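Dual oxidase maturation factor 1 (Homo sapiens, PDB 7D3F) probably supports the maturation of dual oxidase 1 and its transport from the endoplasmic reticulum to the plasma membrane, and forms a membrane complex with that enzyme. Local coordinates at residues B[85-89]-B[122-126]; B[109-113]-B[153-158]. One frame throughout, in Å; residues are numbered along the deposited sequence.

Contact 1. Residues B[85-89]-B[122-126]. With MAN (alpha-D-mannopyranose), chain E; MAN (alpha-D-mannopyranose), chain C.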
# COMPACT_ATOMS: atom_id res chain seq x y z
N THR B 85 -26.06 30.86 19.27
CA THR B 85 -24.85 31.34 18.61
C THR B 85 -25.15 31.73 17.18
O THR B 85 -26.12 31.27 16.57
CB THR B 85 -23.73 30.28 18.63
OG1 THR B 85 -24.28 28.99 18.34
CG2 THR B 85 -23.03 30.25 19.98
N SER B 86 -24.29 32.59 16.63
CA SER B 86 -24.37 32.94 15.22
C SER B 86 -24.12 31.70 14.37
O SER B 86 -23.29 30.85 14.71
CB SER B 86 -23.36 34.03 14.88
OG SER B 86 -22.04 33.61 15.17
N TYR B 87 -24.84 31.60 13.25
CA TYR B 87 -24.84 30.38 12.44
C TYR B 87 -23.97 30.51 11.19
O TYR B 87 -23.06 29.71 10.98
CB TYR B 87 -26.27 30.01 12.06
CG TYR B 87 -26.36 28.80 11.15
CD1 TYR B 87 -25.83 27.58 11.54
CD2 TYR B 87 -26.98 28.89 9.91
CE1 TYR B 87 -25.91 26.47 10.72
CE2 TYR B 87 -27.06 27.78 9.09
CZ TYR B 87 -26.53 26.58 9.50
OH TYR B 87 -26.61 25.48 8.68
N LYS B 88 -24.24 31.52 10.36
CA LYS B 88 -23.55 31.64 9.08
C LYS B 88 -23.23 33.10 8.80
O LYS B 88 -23.79 34.01 9.41
CB LYS B 88 -24.38 31.06 7.93
CG LYS B 88 -25.65 31.83 7.63
CD LYS B 88 -26.35 31.28 6.40
CE LYS B 88 -27.55 32.13 6.01
NZ LYS B 88 -28.19 31.63 4.76
N ALA B 89 -22.30 33.30 7.87
CA ALA B 89 -21.91 34.64 7.47
C ALA B 89 -23.02 35.29 6.64
O ALA B 89 -23.89 34.62 6.09
CB ALA B 89 -20.61 34.61 6.68
N GLU B 122 -33.08 25.53 7.66
CA GLU B 122 -31.86 24.78 7.41
C GLU B 122 -31.79 23.59 8.36
O GLU B 122 -32.35 23.61 9.45
CB GLU B 122 -30.61 25.66 7.58
CG GLU B 122 -30.63 26.93 6.74
CD GLU B 122 -29.24 27.45 6.45
OE1 GLU B 122 -28.29 26.65 6.49
OE2 GLU B 122 -29.11 28.67 6.18
N THR B 123 -31.09 22.55 7.91
CA THR B 123 -30.88 21.34 8.71
C THR B 123 -29.54 21.46 9.42
O THR B 123 -28.49 21.51 8.78
CB THR B 123 -30.91 20.09 7.83
OG1 THR B 123 -32.06 20.14 6.97
CG2 THR B 123 -30.97 18.84 8.68
N ILE B 124 -29.58 21.53 10.75
CA ILE B 124 -28.36 21.71 11.54
C ILE B 124 -28.05 20.43 12.29
O ILE B 124 -28.50 20.23 13.43
CB ILE B 124 -28.50 22.91 12.50
CG1 ILE B 124 -29.02 24.13 11.74
CG2 ILE B 124 -27.17 23.21 13.17
CD1 ILE B 124 -29.29 25.32 12.63
N ASN B 125 -27.27 19.55 11.67
CA ASN B 125 -26.82 18.30 12.28
C ASN B 125 -25.37 18.04 11.90
O ASN B 125 -25.00 16.91 11.54
CB ASN B 125 -27.72 17.13 11.89
CG ASN B 125 -27.52 15.92 12.78
OD1 ASN B 125 -27.01 16.03 13.89
ND2 ASN B 125 -27.91 14.75 12.28
N TYR B 126 -24.53 19.07 11.97
CA TYR B 126 -23.15 18.95 11.52
C TYR B 126 -22.35 18.03 12.43
O TYR B 126 -22.49 18.08 13.66
CB TYR B 126 -22.48 20.32 11.46
CG TYR B 126 -23.14 21.31 10.53
CD1 TYR B 126 -24.20 22.10 10.96
CD2 TYR B 126 -22.70 21.45 9.22
CE1 TYR B 126 -24.80 23.00 10.11
CE2 TYR B 126 -23.30 22.36 8.37
CZ TYR B 126 -24.35 23.13 8.82
OH TYR B 126 -24.95 24.03 7.98
C1 MAN E . -25.13 19.00 5.75
C2 MAN E . -25.59 20.02 6.81
C3 MAN E . -26.08 19.27 8.03
C4 MAN E . -27.21 18.31 7.63
C5 MAN E . -26.70 17.32 6.57
C6 MAN E . -27.79 16.42 6.03
O2 MAN E . -26.72 20.74 6.35
O3 MAN E . -26.53 20.16 9.05
O4 MAN E . -27.65 17.58 8.76
O5 MAN E . -26.15 18.06 5.45
O6 MAN E . -27.20 15.52 5.10
C1 MAN C . -26.30 22.03 5.85
C2 MAN C . -27.50 22.97 6.03
C3 MAN C . -28.65 22.49 5.15
C4 MAN C . -28.20 22.30 3.69
C5 MAN C . -26.96 21.40 3.62
C6 MAN C . -26.36 21.31 2.23
O2 MAN C . -27.20 24.29 5.57
O3 MAN C . -29.77 23.38 5.21
O4 MAN C . -29.24 21.69 2.94
O5 MAN C . -25.93 21.93 4.49
O6 MAN C . -25.22 20.46 2.28
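A very short hydrogen bond, 2.3 Å from Y87 OH to Y126 OH, joins the residues just after strand 77-86 to the start of strand 122-131, strands that are not neighbours in the antiparallel extracellular sheet. E122 lies beside this pair, its OE1 3.0 Å from Y87 OH. E122 OE1 also accepts a hydrogen bond from O2 of the chain C mannose at 2.8 Å. E122 OE2 forms a salt bridge with K88 NZ at 3.4 Å, weak as a hydrogen bond. One carboxylate thus meets a phenol, a sugar hydroxyl and an ammonium group, which suits a glutamate. The backbone of 122-126 also binds the sugars: O3 of the chain E mannose donates to T123 O (2.4 Å, very short) and accepts from N125 N (2.8 Å), and T123 N donates to O3 of the chain C mannose (3.1 Å). With 9.4 Å between Y87 CA and I124 CA, the long tyrosine side chain crosses the gap, its ring buried and its hydroxyl reaching the polar cluster. P159 of the dual oxidase 1 chain packs on both tyrosines. I124 supplies a branched apolar surface, with CD1 over one face of the Y87 ring and CG1 4.0 Å from Y87 CE1.

Contact 2. Residues B[109-113]-B[153-158]. With NAG (2-acetamido-2-deoxy-beta-D-glucopyranose), chain D.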
# COMPACT_ATOMS: atom_id res chain seq x y z
N ASN B 109 -13.70 15.74 16.47
CA ASN B 109 -15.01 15.80 15.82
C ASN B 109 -15.83 16.89 16.51
O ASN B 109 -16.06 16.83 17.72
CB ASN B 109 -15.72 14.45 15.88
CG ASN B 109 -15.39 13.56 14.70
OD1 ASN B 109 -14.26 13.10 14.54
ND2 ASN B 109 -16.39 13.32 13.85
N ILE B 110 -16.28 17.86 15.73
CA ILE B 110 -17.09 18.97 16.21
C ILE B 110 -18.51 18.74 15.75
O ILE B 110 -18.77 18.62 14.54
CB ILE B 110 -16.55 20.32 15.71
CG1 ILE B 110 -15.08 20.47 16.07
CG2 ILE B 110 -17.37 21.47 16.28
CD1 ILE B 110 -14.39 21.62 15.38
N THR B 111 -19.44 18.66 16.70
CA THR B 111 -20.84 18.42 16.41
C THR B 111 -21.66 19.67 16.71
O THR B 111 -21.46 20.32 17.75
CB THR B 111 -21.38 17.24 17.23
OG1 THR B 111 -21.32 17.56 18.63
CG2 THR B 111 -20.56 15.99 16.96
N LEU B 112 -22.56 20.01 15.80
CA LEU B 112 -23.46 21.15 15.95
C LEU B 112 -24.85 20.64 15.59
O LEU B 112 -25.18 20.50 14.40
CB LEU B 112 -23.04 22.31 15.06
CG LEU B 112 -23.96 23.53 15.04
CD1 LEU B 112 -23.95 24.25 16.37
CD2 LEU B 112 -23.57 24.48 13.91
N THR B 113 -25.67 20.35 16.60
CA THR B 113 -27.00 19.79 16.40
C THR B 113 -28.03 20.83 16.80
O THR B 113 -28.12 21.20 17.98
CB THR B 113 -27.18 18.50 17.20
OG1 THR B 113 -26.18 17.55 16.81
CG2 THR B 113 -28.56 17.92 16.96
N PRO B 153 -19.91 28.20 14.86
CA PRO B 153 -19.39 27.40 15.99
C PRO B 153 -18.38 26.35 15.58
O PRO B 153 -17.39 26.13 16.28
CB PRO B 153 -20.66 26.78 16.58
CG PRO B 153 -21.76 27.69 16.17
CD PRO B 153 -21.38 28.17 14.81
N VAL B 154 -18.61 25.68 14.44
CA VAL B 154 -17.69 24.65 13.97
C VAL B 154 -16.34 25.27 13.64
O VAL B 154 -15.29 24.74 14.01
CB VAL B 154 -18.29 23.90 12.77
CG1 VAL B 154 -17.29 22.89 12.23
CG2 VAL B 154 -19.59 23.22 13.17
N LEU B 155 -16.35 26.40 12.92
CA LEU B 155 -15.10 27.07 12.58
C LEU B 155 -14.38 27.55 13.83
O LEU B 155 -13.15 27.48 13.90
CB LEU B 155 -15.38 28.24 11.64
CG LEU B 155 -15.88 27.89 10.24
CD1 LEU B 155 -16.07 29.15 9.41
CD2 LEU B 155 -14.91 26.94 9.55
N TYR B 156 -15.12 28.05 14.81
CA TYR B 156 -14.51 28.52 16.06
C TYR B 156 -13.82 27.38 16.80
O TYR B 156 -12.66 27.49 17.20
CB TYR B 156 -15.58 29.18 16.93
CG TYR B 156 -15.21 29.38 18.38
CD1 TYR B 156 -15.66 28.51 19.36
CD2 TYR B 156 -14.41 30.45 18.76
CE1 TYR B 156 -15.33 28.70 20.69
CE2 TYR B 156 -14.07 30.64 20.09
CZ TYR B 156 -14.53 29.76 21.04
OH TYR B 156 -14.20 29.95 22.37
N LEU B 157 -14.53 26.26 16.97
CA LEU B 157 -13.93 25.12 17.67
C LEU B 157 -12.78 24.51 16.88
O LEU B 157 -11.84 23.97 17.48
CB LEU B 157 -15.00 24.07 17.98
CG LEU B 157 -15.90 24.40 19.18
CD1 LEU B 157 -16.85 23.26 19.46
CD2 LEU B 157 -15.06 24.72 20.40
N ALA B 158 -12.83 24.57 15.54
CA ALA B 158 -11.72 24.06 14.74
C ALA B 158 -10.50 24.96 14.85
O ALA B 158 -9.37 24.48 14.95
CB ALA B 158 -12.16 23.91 13.29
C1 NAG D . -16.23 12.50 12.68
C2 NAG D . -17.09 11.24 12.75
C3 NAG D . -16.96 10.43 11.46
C4 NAG D . -17.23 11.30 10.24
C5 NAG D . -16.34 12.54 10.28
C6 NAG D . -16.61 13.52 9.17
C7 NAG D . -17.61 10.07 14.85
C8 NAG D . -17.06 9.23 15.96
N2 NAG D . -16.73 10.42 13.90
O3 NAG D . -17.87 9.33 11.49
O4 NAG D . -16.95 10.55 9.06
O5 NAG D . -16.56 13.25 11.51
O6 NAG D . -17.94 14.03 9.23
O7 NAG D . -18.78 10.41 14.81
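Helix 152-160 lies against the face of the extracellular antiparallel sheet, its short segment running nearly antiparallel to strand 109-113 (157°), with the axes 8.6 Å apart at their closest. The main bump is I110. Its CD1 pushes into a hollow on the helix surface, 3.5 Å from V154 O, 3.6 Å from L157 CB and 3.3 Å from A158 N. A158 suits this spot because its small methyl lets I110 CD1 come within 3.8 Å of its CB. V154 fills the space between the two strand side chains: its CG2 is 4.2 Å from I110 CG2 and 4.0 Å from L112 CB. Farther along, L112 CD1 meets the compact ring of P153 at CG, 4.1 Å away. I110 and L112 point to the helix, whereas T111 between them points away, as expected of a strand with one apolar face. Around this core, F130 of strand 122-131 touches I110 and A158, I99 of strand 94-103 touches L112, P153 and L157, and helix 138-148 packs on L155 and A158.

The two contacts are neighbours, their centres about 10 Å apart, and they share one sheet because strands 122-131 and 107-114 lie side by side. Y126 O is 2.9 Å from L112 N, a probable backbone hydrogen bond, so the strand carrying Y126 pairs directly with the strand that meets the helix in contact 2. P153 of contact 2 also packs on contact 1: its CD is 3.3 Å from S86 O and its CG 3.6 Å from T85 OG1. Along the chain the four segments alternate, contact 1 and contact 2 in turn. Sugar accompanies both: N109 of contact 2 bears an N-linked glycan (N109 ND2 to NAG C1, 1.4 Å), while mannoses lie against 122-126.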